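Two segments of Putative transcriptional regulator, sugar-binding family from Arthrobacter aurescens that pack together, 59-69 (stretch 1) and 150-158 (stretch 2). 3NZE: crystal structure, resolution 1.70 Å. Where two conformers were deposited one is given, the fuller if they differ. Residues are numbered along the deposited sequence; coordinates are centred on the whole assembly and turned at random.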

# COMPACT_ATOMS: atom_id res chain seq x y z
N ILE A 59 -6.43 -15.73 2.19
CA ILE A 59 -7.08 -14.51 1.75
C ILE A 59 -6.00 -13.44 1.62
O ILE A 59 -5.35 -13.08 2.61
CB ILE A 59 -8.19 -14.08 2.72
CG1 ILE A 59 -9.31 -15.12 2.70
CG2 ILE A 59 -8.74 -12.70 2.35
CD1 ILE A 59 -10.31 -14.97 3.82
N ILE A 60 -5.79 -12.96 0.40
CA ILE A 60 -4.74 -12.00 0.13
C ILE A 60 -5.34 -10.61 -0.11
O ILE A 60 -6.04 -10.39 -1.11
CB ILE A 60 -3.94 -12.38 -1.13
CG1 ILE A 60 -3.49 -13.84 -1.07
CG2 ILE A 60 -2.77 -11.42 -1.32
CD1 ILE A 60 -2.75 -14.20 0.17
N GLY A 61 -5.05 -9.68 0.80
CA GLY A 61 -5.52 -8.32 0.68
C GLY A 61 -4.57 -7.46 -0.15
O GLY A 61 -3.37 -7.44 0.09
N VAL A 62 -5.12 -6.77 -1.15
CA VAL A 62 -4.33 -5.89 -2.00
C VAL A 62 -4.89 -4.48 -1.96
O VAL A 62 -6.06 -4.26 -2.29
CB VAL A 62 -4.36 -6.35 -3.48
CG1 VAL A 62 -3.62 -5.36 -4.37
CG2 VAL A 62 -3.77 -7.76 -3.62
N ALA A 63 -4.07 -3.52 -1.56
CA ALA A 63 -4.46 -2.12 -1.65
C ALA A 63 -3.92 -1.64 -2.99
O ALA A 63 -2.71 -1.56 -3.18
CB ALA A 63 -3.87 -1.32 -0.50
N TRP A 64 -4.81 -1.36 -3.93
CA TRP A 64 -4.37 -1.04 -5.28
C TRP A 64 -3.91 0.42 -5.38
O TRP A 64 -4.36 1.29 -4.62
CB TRP A 64 -5.48 -1.33 -6.31
CG TRP A 64 -6.57 -0.34 -6.22
CD1 TRP A 64 -7.70 -0.42 -5.46
CD2 TRP A 64 -6.64 0.91 -6.93
NE1 TRP A 64 -8.47 0.71 -5.65
CE2 TRP A 64 -7.84 1.54 -6.54
CE3 TRP A 64 -5.80 1.55 -7.85
CZ2 TRP A 64 -8.22 2.78 -7.04
CZ3 TRP A 64 -6.18 2.78 -8.34
CH2 TRP A 64 -7.38 3.39 -7.93
N GLY A 65 -2.99 0.66 -6.32
CA GLY A 65 -2.44 1.98 -6.57
C GLY A 65 -1.40 1.85 -7.67
O GLY A 65 -1.24 0.78 -8.23
N ALA A 66 -0.68 2.93 -7.96
CA ALA A 66 0.33 2.91 -9.01
C ALA A 66 1.44 1.90 -8.69
O ALA A 66 1.88 1.16 -9.56
CB ALA A 66 0.91 4.30 -9.23
N THR A 67 1.85 1.84 -7.43
CA THR A 67 2.88 0.90 -7.06
C THR A 67 2.40 -0.53 -7.24
O THR A 67 3.07 -1.36 -7.85
CB THR A 67 3.36 1.12 -5.62
OG1 THR A 67 3.92 2.44 -5.54
CG2 THR A 67 4.45 0.09 -5.25
N LEU A 68 1.22 -0.83 -6.72
CA LEU A 68 0.69 -2.18 -6.81
C LEU A 68 0.40 -2.60 -8.26
O LEU A 68 0.47 -3.78 -8.61
CB LEU A 68 -0.54 -2.33 -5.93
CG LEU A 68 -0.26 -3.13 -4.65
CD1 LEU A 68 0.05 -4.57 -5.06
CD2 LEU A 68 0.91 -2.53 -3.87
N SER A 69 0.10 -1.63 -9.11
CA SER A 69 -0.10 -1.94 -10.52
C SER A 69 1.20 -2.49 -11.09
O SER A 69 1.21 -3.53 -11.75
CB SER A 69 -0.51 -0.69 -11.30
OG SER A 69 -0.95 -1.06 -12.59
N ARG A 150 -10.48 -11.01 7.54
CA ARG A 150 -9.89 -12.34 7.61
C ARG A 150 -8.59 -12.48 6.81
O ARG A 150 -8.08 -13.58 6.66
CB ARG A 150 -10.88 -13.39 7.10
CG ARG A 150 -12.15 -13.55 7.93
CD ARG A 150 -13.22 -14.31 7.13
NE ARG A 150 -12.75 -15.62 6.71
CZ ARG A 150 -13.24 -16.33 5.70
NH1 ARG A 150 -14.25 -15.85 4.97
NH2 ARG A 150 -12.73 -17.52 5.40
N MSE A 151 -8.06 -11.39 6.26
CA MSE A 151 -6.90 -11.53 5.38
C MSE A 151 -5.66 -12.14 6.07
O MSE A 151 -5.39 -11.86 7.24
CB MSE A 151 -6.52 -10.22 4.69
CG MSE A 151 -5.97 -9.17 5.60
SE MSE A 151 -5.60 -7.56 4.57
CE MSE A 151 -6.67 -6.32 5.62
N SER A 152 -4.95 -12.96 5.31
CA SER A 152 -3.74 -13.63 5.80
C SER A 152 -2.52 -12.74 5.56
O SER A 152 -1.61 -12.66 6.40
CB SER A 152 -3.53 -14.96 5.06
OG SER A 152 -4.76 -15.60 4.73
N ILE A 153 -2.50 -12.09 4.40
CA ILE A 153 -1.44 -11.15 4.06
C ILE A 153 -2.01 -9.88 3.45
O ILE A 153 -3.13 -9.88 2.90
CB ILE A 153 -0.34 -11.77 3.13
CG1 ILE A 153 -0.81 -11.87 1.68
CG2 ILE A 153 0.15 -13.13 3.67
CD1 ILE A 153 0.27 -12.44 0.74
N ALA A 154 -1.28 -8.78 3.58
CA ALA A 154 -1.69 -7.50 3.00
C ALA A 154 -0.53 -6.99 2.17
O ALA A 154 0.61 -7.12 2.57
CB ALA A 154 -2.01 -6.49 4.10
N ILE A 155 -0.83 -6.44 0.99
CA ILE A 155 0.22 -5.92 0.13
C ILE A 155 -0.14 -4.51 -0.25
O ILE A 155 -1.25 -4.26 -0.71
CB ILE A 155 0.37 -6.74 -1.17
CG1 ILE A 155 0.44 -8.23 -0.85
CG2 ILE A 155 1.60 -6.29 -1.95
CD1 ILE A 155 0.36 -9.15 -2.07
N PHE A 156 0.80 -3.58 -0.07
CA PHE A 156 0.48 -2.17 -0.26
C PHE A 156 1.69 -1.30 -0.53
O PHE A 156 2.81 -1.61 -0.11
CB PHE A 156 -0.27 -1.60 0.95
CG PHE A 156 0.42 -1.86 2.28
CD1 PHE A 156 1.39 -0.99 2.77
CD2 PHE A 156 0.07 -2.97 3.03
CE1 PHE A 156 2.00 -1.22 4.00
CE2 PHE A 156 0.68 -3.21 4.27
CZ PHE A 156 1.64 -2.33 4.75
N GLY A 157 1.45 -0.18 -1.21
CA GLY A 157 2.42 0.88 -1.31
C GLY A 157 2.13 1.95 -0.26
O GLY A 157 1.32 1.74 0.64
N VAL A 158 2.81 3.08 -0.37
CA VAL A 158 2.66 4.15 0.61
C VAL A 158 2.49 5.49 -0.10
O VAL A 158 3.30 5.83 -0.97
CB VAL A 158 3.89 4.24 1.54
CG1 VAL A 158 3.71 5.34 2.59
CG2 VAL A 158 4.13 2.91 2.24
O HOH W 1 -1.11 0.42 -2.37
O HOH W 2 4.58 2.91 -2.65

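Strands 59-62 and 153-156 run parallel, their axes 21° apart and 4.7 Å at closest approach, with Ile60 opposite Ile153, Gly61 opposite Ala154 and Val62 opposite Ile155. Parallel pairing makes one residue serve two partners, and Gly61 does so: Gly61 N donates to Ile153 O (2.9 Å, 160° at hydrogen), while Gly61 O accepts from Ile155 N (2.9 Å, 145°). Ile155 in turn uses both of its polar backbone atoms, since Ile155 O receives Ala63 N at 3.0 Å and a nearly linear 172°. Gly61 O also lies 3.4 Å from Ala154 CA, a CA-H...O contact.

At the start of the pairing a side chain stands in for a backbone acceptor. Ile59 N donates to Ser152 OG (3.0 Å, 166°), and Ser152 N returns a bond to Ile59 O (2.7 Å, 162°), so one serine satisfies both polar backbone atoms of Ile59. Past Ala63 the chains diverge, and water takes over: water 1 donates to Ala63 O (2.7 Å) and accepts from Gly157 N (2.9 Å). Water 2 accepts from Val158 N (2.9 Å) and is hydrogen-bonded to Thr67 OG1 (3.0 Å), tying the first turn of the helix to stretch 2.

Apolar contacts fill in around this ladder. On the sheet face carrying Ile60, Val62, Ile153 and Ile155, Ile60 CD1 reaches Ile153 CG1 at 3.4 Å and Ile60 CG2 meets Ile155 CD1 at 3.9 Å. Leu68, from the helix, adds its CD1 3.9 Å from Ile155 CG2. On the other face, the missing side chain of Gly61 matters: an ideal CB there would sit 2.5 Å from the selenium of selenomethionine Met151, a clash. At the outer end, Ile59 CD1 packs 3.7 Å from Arg150 CB and covers one face of the guanidinium.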